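Local coordinates for protein tyrosine--tRNA ligase, mitochondrial (Coccidioides posadasii, PDB 5IJX) that probably catalyses the ATP-dependent charging of tRNA(Tyr) with tyrosine in mitochondria, this piece of the longer protein holding the class I catalytic domain, at residues L46-V51 with G280-L285; V66-G71 with V233-G238; D73-S78 with S107-G112; S78-H83 with A301-K306; T171-Q176 with G222-Y227. All coordinates share one frame; numbering follows the deposited sequence.

Overall arrangement
The segments opening contacts 1 to 4 follow one another from residue 46 to 83. The partners of contacts 1, 2 and 4 come from far later in the chain, so the catalytic domain is closed by long-range pairing. Contacts 1 and 2 touch, their centres about 12 Å apart in one mixed sheet: strand 279-283, bonded to 49-51, also bonds 233-239, which pairs with 67-72. Contacts 2, 3 and 5 all reach the bound tyrosine, supplying sheet, loop and helix walls of its pocket. Contacts 3 and 4 share Ser78, one chain passing from the tyrosine site to the HIGH motif. Contact 5, beside the second subunit, lies about 27 Å from contact 4, centre to centre.

Contact 1. Residues L46-V51 with G280-L285; sequences LVNSVV and GITTPL
Strand 49-51 runs antiparallel to strand 279-283, their directions 153° apart, with Ser49 beside Thr282, Val50 beside Ile281 and Val51 beside Gly280. The Ser49 and Val51 rungs are hydrogen-bonded pairs. Thr282 N gives a nearly straight bond to Ser49 O (2.9 Å), and Ser49 N returns one to Thr282 O (3.0 Å); Val51 N reaches Gly280 O at 2.9 Å, answered by Gly280 N to Val51 O. Asn48 N adds a weak, bent bond to Thr282 O, so two consecutive residues face a single threonine.

On the face shared by Ser49, Thr282 and Val51 the two hydroxyls meet tip to tip, Ser49 OG donating to Thr282 OG1 at 2.7 Å. Thr282 holds OG1 between its backbone N and carbonyl carbon (chi1 57°) and CG2 anti to the carbonyl carbon, which sends OG1 to Ser49 and CG2 to Val51 CG2 (4.2 Å). Val51 CG2 in turn lies over the backbone of Gly280, 3.9 Å from its CA, a place that suits a residue without a side chain. On the side of Ile281 the contact is apolar: Val47 CG1, from the loop before the strand, lies 4.3 Å from Ile281 CG2. Val51 packs on helix 243-259, Leu46 and Thr283 on helix 84-95. A classic beta bulge thus marks the antiparallel outer strand joined to the otherwise parallel sheet of this Rossmann-type catalytic domain.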
# COMPACT_ATOMS: atom_id res chain seq x y z
N LEU A 46 0.31 35.61 -5.52
CA LEU A 46 0.59 34.20 -5.71
C LEU A 46 -0.08 33.31 -4.67
O LEU A 46 0.01 32.08 -4.78
CB LEU A 46 2.10 33.95 -5.67
CG LEU A 46 2.93 34.57 -6.79
CD1 LEU A 46 4.41 34.32 -6.55
CD2 LEU A 46 2.52 34.02 -8.15
N VAL A 47 -0.76 33.89 -3.69
CA VAL A 47 -1.36 33.14 -2.60
C VAL A 47 -2.87 33.16 -2.83
O VAL A 47 -3.54 34.15 -2.53
CB VAL A 47 -1.00 33.73 -1.22
CG1 VAL A 47 -1.66 32.92 -0.11
CG2 VAL A 47 0.51 33.76 -1.05
N ASN A 48 -3.40 32.06 -3.36
CA ASN A 48 -4.85 31.93 -3.42
C ASN A 48 -5.43 31.58 -2.05
O ASN A 48 -6.50 32.08 -1.68
CB ASN A 48 -5.26 30.88 -4.45
CG ASN A 48 -6.77 30.65 -4.49
OD1 ASN A 48 -7.26 29.59 -4.12
ND2 ASN A 48 -7.50 31.67 -4.92
N SER A 49 -4.75 30.74 -1.28
CA SER A 49 -5.18 30.48 0.09
C SER A 49 -4.07 29.74 0.82
O SER A 49 -3.13 29.21 0.21
CB SER A 49 -6.49 29.68 0.14
OG SER A 49 -6.26 28.31 -0.09
N VAL A 50 -4.19 29.71 2.15
CA VAL A 50 -3.27 29.00 3.02
C VAL A 50 -3.98 27.77 3.58
O VAL A 50 -5.12 27.87 4.04
CB VAL A 50 -2.77 29.89 4.16
CG1 VAL A 50 -1.96 29.08 5.17
CG2 VAL A 50 -1.94 31.05 3.62
N VAL A 51 -3.30 26.63 3.53
CA VAL A 51 -3.78 25.42 4.20
C VAL A 51 -3.13 25.39 5.57
O VAL A 51 -1.91 25.20 5.69
CB VAL A 51 -3.47 24.16 3.39
CG1 VAL A 51 -4.41 23.03 3.80
CG2 VAL A 51 -3.58 24.43 1.89
N GLY A 280 0.44 24.51 4.05
CA GLY A 280 0.26 24.49 2.61
C GLY A 280 -0.02 25.88 2.07
O GLY A 280 -0.49 26.77 2.79
N ILE A 281 0.28 26.05 0.79
CA ILE A 281 -0.05 27.27 0.05
C ILE A 281 -0.61 26.87 -1.31
O ILE A 281 -0.04 26.02 -2.00
CB ILE A 281 1.17 28.20 -0.13
CG1 ILE A 281 1.77 28.56 1.23
CG2 ILE A 281 0.76 29.46 -0.88
CD1 ILE A 281 3.06 29.35 1.15
N THR A 282 -1.74 27.48 -1.68
CA THR A 282 -2.37 27.26 -2.97
C THR A 282 -2.38 28.58 -3.74
O THR A 282 -2.76 29.62 -3.19
CB THR A 282 -3.80 26.73 -2.82
OG1 THR A 282 -4.57 27.65 -2.04
CG2 THR A 282 -3.80 25.36 -2.17
N THR A 283 -1.96 28.51 -5.00
CA THR A 283 -1.89 29.65 -5.90
C THR A 283 -3.19 29.80 -6.67
O THR A 283 -4.01 28.88 -6.73
CB THR A 283 -0.75 29.48 -6.89
OG1 THR A 283 -1.07 28.43 -7.81
CG2 THR A 283 0.54 29.12 -6.17
N PRO A 284 -3.42 30.97 -7.28
CA PRO A 284 -4.60 31.13 -8.14
C PRO A 284 -4.59 30.17 -9.32
O PRO A 284 -3.66 29.36 -9.48
CB PRO A 284 -4.49 32.59 -8.61
CG PRO A 284 -3.70 33.27 -7.54
CD PRO A 284 -2.72 32.25 -7.06
N LEU A 285 -5.62 30.25 -10.16
CA LEU A 285 -5.73 29.42 -11.36
C LEU A 285 -5.79 30.33 -12.58
O LEU A 285 -6.57 31.29 -12.61
CB LEU A 285 -6.97 28.53 -11.30
CG LEU A 285 -6.97 27.43 -10.24
CD1 LEU A 285 -8.33 26.76 -10.16
CD2 LEU A 285 -5.89 26.39 -10.54

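Contact 2. Residues V66-G71 with V233-G238; sequences VGFYAG and VQVQVG. With TYR (tyrosine), chain B.
Tyr69 meets Gln236 beside the ligand: Tyr69 OH shares a 3.1 Å hydrogen bond with the OH of the bound tyrosine, either being able to donate, and the ligand oxygen lies in plane at the ring's edge. Gln236, CG anti to its backbone N (chi1 -172°) and extended beyond, brings CG to 3.5 Å from Tyr69 CE2 and sets its amide 23° from the ring plane; Gln221 NE2 holds OE1. Val233 CG1 packs 3.8 Å from Tyr69 CD2. Gly71, lacking a side chain, leaves room for the ligand's ring.

Backbone pairing fixes this shell. Gly67 O accepts from both Gln234 N and Val235 N, Tyr69 N binds Val235 O, and Val237 N reaches Tyr69 O almost straight (2.9 Å). On the reverse side Phe68 lies alongside Val235, Phe68 CD1 3.7 Å from Val235 CB, with Val237 CG2 at the ring edge, filling the core against helix 84-95. These are neighbouring parallel strands of the Rossmann-type sheet, whose C-terminal ends line the tyrosine pocket.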
# COMPACT_ATOMS: atom_id res chain seq x y z
N VAL A 66 12.70 27.28 6.70
CA VAL A 66 12.01 26.04 6.34
C VAL A 66 12.14 25.78 4.85
O VAL A 66 12.75 26.56 4.11
CB VAL A 66 10.53 26.09 6.76
CG1 VAL A 66 10.41 26.22 8.27
CG2 VAL A 66 9.80 27.23 6.05
N GLY A 67 11.56 24.67 4.39
CA GLY A 67 11.63 24.27 3.00
C GLY A 67 10.25 24.20 2.37
O GLY A 67 9.25 23.93 3.04
N PHE A 68 10.21 24.44 1.06
CA PHE A 68 8.99 24.40 0.27
C PHE A 68 9.15 23.37 -0.83
O PHE A 68 10.27 23.08 -1.26
CB PHE A 68 8.67 25.77 -0.35
CG PHE A 68 8.55 26.89 0.66
CD1 PHE A 68 7.34 27.53 0.85
CD2 PHE A 68 9.64 27.29 1.40
CE1 PHE A 68 7.22 28.56 1.77
CE2 PHE A 68 9.53 28.32 2.33
CZ PHE A 68 8.32 28.95 2.51
N TYR A 69 8.04 22.81 -1.30
CA TYR A 69 8.11 21.89 -2.43
C TYR A 69 6.79 21.90 -3.19
O TYR A 69 5.72 22.10 -2.61
CB TYR A 69 8.48 20.46 -1.99
CG TYR A 69 7.32 19.49 -1.84
CD1 TYR A 69 6.89 18.73 -2.92
CD2 TYR A 69 6.69 19.32 -0.62
CE1 TYR A 69 5.85 17.83 -2.79
CE2 TYR A 69 5.64 18.42 -0.48
CZ TYR A 69 5.23 17.68 -1.57
OH TYR A 69 4.19 16.78 -1.45
N ALA A 70 6.89 21.70 -4.50
CA ALA A 70 5.74 21.56 -5.39
C ALA A 70 5.98 20.36 -6.29
O ALA A 70 7.11 20.06 -6.68
CB ALA A 70 5.51 22.82 -6.23
N GLY A 71 4.90 19.66 -6.62
CA GLY A 71 4.97 18.44 -7.40
C GLY A 71 4.21 18.56 -8.70
O GLY A 71 3.12 19.13 -8.73
N VAL A 233 11.45 19.96 4.98
CA VAL A 233 10.47 20.61 4.11
C VAL A 233 9.12 20.60 4.83
O VAL A 233 8.55 19.54 5.08
CB VAL A 233 10.37 19.90 2.75
CG1 VAL A 233 9.27 20.53 1.90
CG2 VAL A 233 11.71 19.96 2.03
N GLN A 234 8.61 21.79 5.15
CA GLN A 234 7.40 21.92 5.96
C GLN A 234 6.22 22.55 5.25
O GLN A 234 5.11 22.52 5.80
CB GLN A 234 7.70 22.73 7.23
CG GLN A 234 8.47 21.96 8.29
CD GLN A 234 8.72 22.77 9.54
OE1 GLN A 234 9.86 22.92 9.99
NE2 GLN A 234 7.64 23.29 10.13
N VAL A 235 6.40 23.12 4.06
CA VAL A 235 5.32 23.77 3.33
C VAL A 235 5.18 23.10 1.97
O VAL A 235 6.17 22.95 1.24
CB VAL A 235 5.59 25.28 3.15
CG1 VAL A 235 4.38 25.96 2.53
CG2 VAL A 235 5.95 25.92 4.48
N GLN A 236 3.96 22.69 1.63
CA GLN A 236 3.68 22.19 0.29
C GLN A 236 2.91 23.24 -0.49
O GLN A 236 1.92 23.79 0.01
CB GLN A 236 2.88 20.88 0.32
CG GLN A 236 2.75 20.23 -1.07
CD GLN A 236 1.95 18.94 -1.10
OE1 GLN A 236 1.60 18.45 -2.17
NE2 GLN A 236 1.65 18.38 0.07
N VAL A 237 3.36 23.52 -1.71
CA VAL A 237 2.76 24.53 -2.57
C VAL A 237 2.13 23.82 -3.76
O VAL A 237 2.70 22.86 -4.30
CB VAL A 237 3.80 25.56 -3.05
CG1 VAL A 237 3.12 26.66 -3.85
CG2 VAL A 237 4.57 26.13 -1.87
N GLY A 238 0.95 24.28 -4.17
CA GLY A 238 0.30 23.70 -5.32
C GLY A 238 -0.71 24.65 -5.92
O GLY A 238 -0.95 25.75 -5.40
N TYR B . -0.98 16.14 -7.81
CA TYR B . -0.07 16.91 -8.65
C TYR B . -0.69 17.15 -10.03
O TYR B . -0.36 18.12 -10.72
CB TYR B . 1.27 16.18 -8.80
CG TYR B . 1.95 15.83 -7.49
CD1 TYR B . 1.89 16.69 -6.39
CD2 TYR B . 2.65 14.64 -7.34
CE1 TYR B . 2.51 16.36 -5.20
CE2 TYR B . 3.27 14.31 -6.15
CZ TYR B . 3.20 15.18 -5.08
OH TYR B . 3.82 14.85 -3.90
OXT TYR B . -1.54 16.38 -10.48

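Contact 3. Residues D73-S78 with S107-G112; sequences DPTAPS and STAKIG. With TYR (tyrosine), chain B.
Part of the wall of the tyrosine pocket forms where Asp73 meets Thr108, on two loops that each follow a parallel strand. Thr108 OG1 donates to Asp73 OD1 at 2.7 Å, arriving on the syn side and 16° out of the carboxylate plane. To reach it, Thr108 holds OG1 between its own N and carbonyl carbon (chi1 47°); Asn169 ND2 is a second partner of the same hydroxyl. Asp73 OD1 then lies 3.4 Å from CD2 of the bound tyrosine, while OD2 bonds Tyr217 OH, itself a partner of the ligand.

Next to the polar pair, Ala109 CB sits 3.6 Å from Pro74 CD; its small methyl lets the loops come close. Pro74 centres an inverse gamma turn. In the other loop Thr108 O closes a turn, accepting from Ile111 N and Gly112 N, the glycine supplying the positive phi. Segment 73-78 leads from strand 67-72 toward helix 84-95, and 107-112 from strand 99-104 toward helix 126-154, on which Pro74 packs; Thr108 faces helix 217-229.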
# COMPACT_ATOMS: atom_id res chain seq x y z
N ASP A 73 2.95 16.02 -11.95
CA ASP A 73 2.84 14.69 -12.51
C ASP A 73 3.16 14.74 -14.00
O ASP A 73 2.47 15.45 -14.74
CB ASP A 73 1.45 14.13 -12.29
CG ASP A 73 1.40 13.13 -11.14
OD1 ASP A 73 2.34 13.11 -10.32
OD2 ASP A 73 0.41 12.37 -11.06
N PRO A 74 4.19 14.03 -14.47
CA PRO A 74 4.51 14.06 -15.91
C PRO A 74 3.44 13.41 -16.77
O PRO A 74 3.66 12.35 -17.36
CB PRO A 74 5.83 13.30 -15.98
CG PRO A 74 5.76 12.36 -14.83
CD PRO A 74 5.14 13.17 -13.74
N THR A 75 2.26 14.03 -16.84
CA THR A 75 1.19 13.60 -17.74
C THR A 75 1.05 14.55 -18.92
O THR A 75 -0.02 14.66 -19.52
CB THR A 75 -0.13 13.48 -16.98
OG1 THR A 75 -0.51 14.76 -16.47
CG2 THR A 75 0.01 12.50 -15.83
N ALA A 76 2.14 15.24 -19.26
CA ALA A 76 2.21 16.14 -20.39
C ALA A 76 3.62 16.00 -20.93
O ALA A 76 4.56 15.83 -20.13
CB ALA A 76 1.91 17.59 -20.02
N PRO A 77 3.83 16.08 -22.24
CA PRO A 77 5.20 15.98 -22.77
C PRO A 77 6.07 17.15 -22.36
O PRO A 77 7.30 17.03 -22.40
CB PRO A 77 4.98 15.93 -24.28
CG PRO A 77 3.78 16.79 -24.48
CD PRO A 77 2.88 16.49 -23.29
N SER A 78 5.47 18.27 -21.97
CA SER A 78 6.21 19.44 -21.52
C SER A 78 5.38 20.19 -20.50
O SER A 78 4.16 19.99 -20.39
CB SER A 78 6.56 20.38 -22.68
OG SER A 78 6.91 21.66 -22.20
N SER A 107 6.22 8.12 -9.96
CA SER A 107 5.34 7.00 -9.64
C SER A 107 3.87 7.41 -9.59
O SER A 107 3.01 6.68 -10.10
CB SER A 107 5.75 6.39 -8.30
OG SER A 107 6.97 5.69 -8.42
N THR A 108 3.57 8.55 -8.98
CA THR A 108 2.19 9.02 -8.91
C THR A 108 1.57 9.17 -10.29
O THR A 108 0.36 8.97 -10.46
CB THR A 108 2.13 10.34 -8.15
OG1 THR A 108 3.16 11.22 -8.64
CG2 THR A 108 2.34 10.11 -6.66
N ALA A 109 2.38 9.52 -11.30
CA ALA A 109 1.84 9.73 -12.64
C ALA A 109 1.40 8.42 -13.29
O ALA A 109 0.54 8.44 -14.18
CB ALA A 109 2.87 10.43 -13.52
N LYS A 110 1.99 7.29 -12.89
CA LYS A 110 1.53 6.01 -13.41
C LYS A 110 0.10 5.70 -12.99
O LYS A 110 -0.54 4.86 -13.61
CB LYS A 110 2.47 4.89 -12.94
N ILE A 111 -0.40 6.36 -11.94
CA ILE A 111 -1.77 6.17 -11.49
C ILE A 111 -2.66 7.33 -11.94
O ILE A 111 -3.83 7.11 -12.28
CB ILE A 111 -1.80 6.02 -9.96
CG1 ILE A 111 -1.01 4.78 -9.53
CG2 ILE A 111 -3.24 5.92 -9.46
CD1 ILE A 111 -0.76 4.70 -8.04
N GLY A 112 -2.14 8.55 -11.93
CA GLY A 112 -2.91 9.71 -12.30
C GLY A 112 -3.69 10.28 -11.13
O GLY A 112 -4.40 9.54 -10.44
N TYR B . -0.98 16.14 -7.81
CA TYR B . -0.07 16.91 -8.65
C TYR B . -0.69 17.15 -10.03
O TYR B . -0.36 18.12 -10.72
CB TYR B . 1.27 16.18 -8.80
CG TYR B . 1.95 15.83 -7.49
CD1 TYR B . 1.89 16.69 -6.39
CD2 TYR B . 2.65 14.64 -7.34
CE1 TYR B . 2.51 16.36 -5.20
CE2 TYR B . 3.27 14.31 -6.15
CZ TYR B . 3.20 15.18 -5.08
OH TYR B . 3.82 14.85 -3.90
OXT TYR B . -1.54 16.38 -10.48

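Contact 4. Residues S78-H83 with A301-K306; sequences SLHIGH and AVWLDK
His80 and Trp303 form a single backbone bridge between two loops, their CA atoms 4.0 Å apart, joining the turn before helix 84-95 to the chain leading into helix 311-319. Bonds flank the bridge: Ile81 N meets Val302 O nearly along the C=O axis (3.0 Å), and Leu304 N reaches Leu79 O (2.9 Å). Leu79 O also takes Ser78 OG in its carbonyl plane, on a lone pair, because Ser78 sets OG anti to the backbone N (chi1 162°). That hydroxyl receives Gln139 NE2 and, weakly, Asp305 N.

Trp303 turns its edge to the other loop, with Ser78 O in the ring plane 3.3 Å from CZ3. Leu304 straddles two residues: CD1 lies on Leu79 CB (3.9 Å) and CD2 on Ile81 CG2 (4.1 Å), crossing Ile81 at about a right angle. Ile81, branched at CB, also sets CG2 4.1 Å from Val302 CB. Gly82 N weakly bonds His80 ND1, and lacking a side chain it lets that ring fold close. Residues 80-83 are the HIGH motif of class I aminoacyl-tRNA synthetases, which in this family helps bind ATP; here it is bonded to the chain after an unmodelled loop, probably the KMSKS-type signature loop.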
# COMPACT_ATOMS: atom_id res chain seq x y z
N SER A 78 5.47 18.27 -21.97
CA SER A 78 6.21 19.44 -21.52
C SER A 78 5.38 20.19 -20.50
O SER A 78 4.16 19.99 -20.39
CB SER A 78 6.56 20.38 -22.68
OG SER A 78 6.91 21.66 -22.20
N LEU A 79 6.05 21.05 -19.74
CA LEU A 79 5.35 21.97 -18.87
C LEU A 79 4.67 23.06 -19.70
O LEU A 79 5.04 23.33 -20.84
CB LEU A 79 6.32 22.61 -17.87
CG LEU A 79 7.05 21.68 -16.91
CD1 LEU A 79 8.12 22.45 -16.15
CD2 LEU A 79 6.08 21.03 -15.94
N HIS A 80 3.66 23.68 -19.10
CA HIS A 80 2.99 24.84 -19.66
C HIS A 80 2.97 25.93 -18.60
O HIS A 80 3.31 25.70 -17.43
CB HIS A 80 1.57 24.50 -20.13
CG HIS A 80 0.79 23.70 -19.14
ND1 HIS A 80 -0.10 24.27 -18.25
CD2 HIS A 80 0.76 22.37 -18.89
CE1 HIS A 80 -0.64 23.32 -17.51
NE2 HIS A 80 -0.14 22.16 -17.87
N ILE A 81 2.57 27.14 -19.00
CA ILE A 81 2.58 28.25 -18.07
C ILE A 81 1.70 27.96 -16.85
O ILE A 81 1.93 28.52 -15.78
CB ILE A 81 2.16 29.55 -18.79
CG1 ILE A 81 0.71 29.49 -19.26
CG2 ILE A 81 3.10 29.81 -19.96
CD1 ILE A 81 0.22 30.77 -19.93
N GLY A 82 0.72 27.06 -16.99
CA GLY A 82 -0.16 26.76 -15.87
C GLY A 82 0.59 26.30 -14.63
O GLY A 82 0.24 26.66 -13.51
N HIS A 83 1.64 25.49 -14.82
CA HIS A 83 2.41 24.98 -13.69
C HIS A 83 3.24 26.05 -13.00
O HIS A 83 3.82 25.77 -11.94
CB HIS A 83 3.35 23.87 -14.15
CG HIS A 83 2.67 22.69 -14.77
ND1 HIS A 83 1.92 21.79 -14.04
CD2 HIS A 83 2.64 22.26 -16.05
CE1 HIS A 83 1.46 20.86 -14.85
NE2 HIS A 83 1.88 21.12 -16.08
N ALA A 301 -3.31 26.56 -24.09
CA ALA A 301 -2.21 25.78 -23.52
C ALA A 301 -0.88 26.18 -24.16
O ALA A 301 -0.60 25.82 -25.30
CB ALA A 301 -2.47 24.29 -23.72
N VAL A 302 -0.07 26.93 -23.41
CA VAL A 302 1.20 27.45 -23.89
C VAL A 302 2.31 26.65 -23.22
O VAL A 302 2.49 26.72 -22.00
CB VAL A 302 1.34 28.95 -23.60
CG1 VAL A 302 2.56 29.51 -24.32
CG2 VAL A 302 0.08 29.70 -24.00
N TRP A 303 3.06 25.90 -24.03
CA TRP A 303 4.13 25.05 -23.53
C TRP A 303 5.40 25.86 -23.26
O TRP A 303 5.53 27.02 -23.65
CB TRP A 303 4.43 23.94 -24.53
CG TRP A 303 3.21 23.21 -24.97
CD1 TRP A 303 2.51 23.40 -26.13
CD2 TRP A 303 2.53 22.17 -24.26
NE1 TRP A 303 1.44 22.54 -26.18
CE2 TRP A 303 1.43 21.78 -25.04
CE3 TRP A 303 2.74 21.54 -23.03
CZ2 TRP A 303 0.55 20.78 -24.64
CZ3 TRP A 303 1.87 20.55 -22.63
CH2 TRP A 303 0.78 20.18 -23.43
N LEU A 304 6.34 25.22 -22.57
CA LEU A 304 7.66 25.78 -22.32
C LEU A 304 8.74 25.09 -23.13
O LEU A 304 9.91 25.49 -23.07
CB LEU A 304 8.00 25.70 -20.83
CG LEU A 304 6.95 26.30 -19.88
CD1 LEU A 304 7.47 26.28 -18.45
CD2 LEU A 304 6.57 27.71 -20.29
N ASP A 305 8.39 24.04 -23.88
CA ASP A 305 9.32 23.40 -24.80
C ASP A 305 9.40 24.23 -26.08
O ASP A 305 8.38 24.49 -26.72
CB ASP A 305 8.86 21.98 -25.10
CG ASP A 305 9.93 21.13 -25.76
OD1 ASP A 305 10.68 21.66 -26.61
OD2 ASP A 305 10.02 19.93 -25.43
N LYS A 306 10.62 24.65 -26.44
CA LYS A 306 10.77 25.50 -27.62
C LYS A 306 10.26 24.82 -28.88
O LYS A 306 9.83 25.49 -29.82
CB LYS A 306 12.24 25.90 -27.79
CG LYS A 306 12.44 27.32 -28.30

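Contact 5. Residues T171-Q176 with G222-Y227; sequences TWWNKQ and GWDFWY. With TYR (tyrosine), chain B.
Two indole N-H groups converge on one carboxylate oxygen: Trp172 NE1 and Trp173 NE1 both donate to Asp224 OD1, at 2.7 Å and 2.8 Å. Trp172 keeps the oxygen in its ring plane but meets it from above the carboxylate plane, whereas Trp173 uses the syn lone pair with its ring tilted. Trp172 CG lies between its backbone N and carbonyl carbon (chi1 51°), Trp173 CG anti to its carbonyl carbon (chi1 -72°), which brings neighbouring N-H groups to one oxygen. Asp224 OD2 is left to face the bound tyrosine, whose OH donates to it at 3.2 Å; Asn169 ND2 binds the same oxygen. Gln176 OE1 accepts a weak bond from Trp223 NE1 (3.2 Å), its NE2 being held by Glu180.

Beside these bonds, the six-membered ring of Trp172 forms an offset stack on Tyr227, centroids 4.0 Å and planes 21° apart, and Arg231 makes a cation-pi contact with Tyr227. Trp173 CH2 meets Trp223 CD1 obliquely at 3.6 Å. Tryptophan suits both places, bringing an N-H for Asp224 and a broad apolar ring.

Trp173 packs on Leu178 of the second subunit. Asp224, with Tyr69, makes the site by which tyrosyl-tRNA synthetases recognise the substrate's hydroxyl.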
# COMPACT_ATOMS: atom_id res chain seq x y z
N THR A 171 12.31 7.92 -6.55
CA THR A 171 13.54 7.70 -5.80
C THR A 171 13.28 6.89 -4.54
O THR A 171 14.14 6.12 -4.11
CB THR A 171 14.19 9.04 -5.43
OG1 THR A 171 14.61 9.71 -6.63
CG2 THR A 171 15.39 8.84 -4.52
N TRP A 172 12.09 7.04 -3.94
CA TRP A 172 11.74 6.26 -2.76
C TRP A 172 10.59 5.28 -2.98
O TRP A 172 10.47 4.33 -2.21
CB TRP A 172 11.38 7.19 -1.58
CG TRP A 172 10.36 8.26 -1.86
CD1 TRP A 172 9.00 8.15 -1.79
CD2 TRP A 172 10.63 9.62 -2.22
NE1 TRP A 172 8.41 9.35 -2.09
CE2 TRP A 172 9.38 10.27 -2.36
CE3 TRP A 172 11.80 10.36 -2.45
CZ2 TRP A 172 9.27 11.61 -2.72
CZ3 TRP A 172 11.69 11.69 -2.80
CH2 TRP A 172 10.43 12.30 -2.93
N TRP A 173 9.76 5.48 -4.01
CA TRP A 173 8.71 4.50 -4.28
C TRP A 173 9.24 3.25 -4.96
O TRP A 173 8.57 2.21 -4.93
CB TRP A 173 7.61 5.12 -5.14
CG TRP A 173 6.77 6.11 -4.40
CD1 TRP A 173 6.63 7.44 -4.67
CD2 TRP A 173 5.95 5.85 -3.25
NE1 TRP A 173 5.78 8.02 -3.77
CE2 TRP A 173 5.34 7.07 -2.89
CE3 TRP A 173 5.66 4.71 -2.50
CZ2 TRP A 173 4.47 7.18 -1.81
CZ3 TRP A 173 4.80 4.81 -1.43
CH2 TRP A 173 4.21 6.04 -1.09
N ASN A 174 10.43 3.31 -5.56
CA ASN A 174 11.06 2.11 -6.09
C ASN A 174 11.27 1.05 -5.02
O ASN A 174 11.36 -0.14 -5.35
CB ASN A 174 12.40 2.46 -6.74
CG ASN A 174 12.24 3.05 -8.12
OD1 ASN A 174 11.13 3.24 -8.61
ND2 ASN A 174 13.37 3.36 -8.76
N LYS A 175 11.34 1.45 -3.75
CA LYS A 175 11.66 0.52 -2.67
C LYS A 175 10.80 0.69 -1.43
O LYS A 175 10.88 -0.17 -0.54
CB LYS A 175 13.14 0.68 -2.26
CG LYS A 175 14.13 0.33 -3.36
N GLN A 176 9.99 1.74 -1.32
CA GLN A 176 9.21 1.96 -0.11
C GLN A 176 8.30 0.77 0.17
O GLN A 176 7.48 0.39 -0.68
CB GLN A 176 8.38 3.24 -0.24
CG GLN A 176 7.48 3.52 0.96
CD GLN A 176 8.26 3.63 2.26
OE1 GLN A 176 9.04 4.56 2.45
NE2 GLN A 176 8.06 2.67 3.16
N GLY A 222 0.56 12.22 0.15
CA GLY A 222 0.82 12.54 1.54
C GLY A 222 2.11 11.93 2.05
O GLY A 222 2.79 12.52 2.90
N TRP A 223 2.48 10.76 1.53
CA TRP A 223 3.72 10.11 1.95
C TRP A 223 4.93 10.78 1.32
O TRP A 223 6.00 10.80 1.93
CB TRP A 223 3.69 8.63 1.59
CG TRP A 223 4.80 7.85 2.23
CD1 TRP A 223 6.01 7.53 1.67
CD2 TRP A 223 4.83 7.32 3.56
NE1 TRP A 223 6.77 6.82 2.57
CE2 TRP A 223 6.07 6.68 3.74
CE3 TRP A 223 3.91 7.32 4.62
CZ2 TRP A 223 6.42 6.05 4.93
CZ3 TRP A 223 4.26 6.69 5.80
CH2 TRP A 223 5.51 6.06 5.94
N ASP A 224 4.79 11.31 0.10
CA ASP A 224 5.82 12.20 -0.42
C ASP A 224 6.01 13.38 0.53
O ASP A 224 7.14 13.72 0.90
CB ASP A 224 5.44 12.70 -1.81
CG ASP A 224 5.46 11.61 -2.86
OD1 ASP A 224 5.99 10.51 -2.57
OD2 ASP A 224 4.96 11.86 -3.97
N PHE A 225 4.90 14.00 0.95
CA PHE A 225 4.99 15.11 1.89
C PHE A 225 5.68 14.71 3.19
O PHE A 225 6.47 15.47 3.74
CB PHE A 225 3.59 15.65 2.18
CG PHE A 225 3.57 17.04 2.78
CD1 PHE A 225 4.74 17.71 3.10
CD2 PHE A 225 2.36 17.68 3.03
CE1 PHE A 225 4.72 18.97 3.64
CE2 PHE A 225 2.33 18.95 3.57
CZ PHE A 225 3.51 19.60 3.88
N TRP A 226 5.37 13.52 3.71
CA TRP A 226 5.99 13.06 4.95
C TRP A 226 7.48 12.82 4.75
O TRP A 226 8.31 13.23 5.57
CB TRP A 226 5.27 11.80 5.42
CG TRP A 226 5.95 11.02 6.51
CD1 TRP A 226 6.39 9.73 6.43
CD2 TRP A 226 6.24 11.47 7.83
NE1 TRP A 226 6.94 9.35 7.63
CE2 TRP A 226 6.87 10.40 8.51
CE3 TRP A 226 6.04 12.67 8.52
CZ2 TRP A 226 7.29 10.50 9.83
CZ3 TRP A 226 6.47 12.76 9.83
CH2 TRP A 226 7.08 11.68 10.47
N TYR A 227 7.84 12.16 3.64
CA TYR A 227 9.24 11.91 3.32
C TYR A 227 10.03 13.20 3.30
O TYR A 227 11.10 13.30 3.91
CB TYR A 227 9.32 11.18 1.98
CG TYR A 227 10.73 10.90 1.50
CD1 TYR A 227 11.34 9.67 1.75
CD2 TYR A 227 11.45 11.85 0.80
CE1 TYR A 227 12.62 9.41 1.31
CE2 TYR A 227 12.74 11.60 0.36
CZ TYR A 227 13.32 10.37 0.62
OH TYR A 227 14.60 10.12 0.18
N TYR B . -0.98 16.14 -7.81
CA TYR B . -0.07 16.91 -8.65
C TYR B . -0.69 17.15 -10.03
O TYR B . -0.36 18.12 -10.72
CB TYR B . 1.27 16.18 -8.80
CG TYR B . 1.95 15.83 -7.49
CD1 TYR B . 1.89 16.69 -6.39
CD2 TYR B . 2.65 14.64 -7.34
CE1 TYR B . 2.51 16.36 -5.20
CE2 TYR B . 3.27 14.31 -6.15
CZ TYR B . 3.20 15.18 -5.08
OH TYR B . 3.82 14.85 -3.90
OXT TYR B . -1.54 16.38 -10.48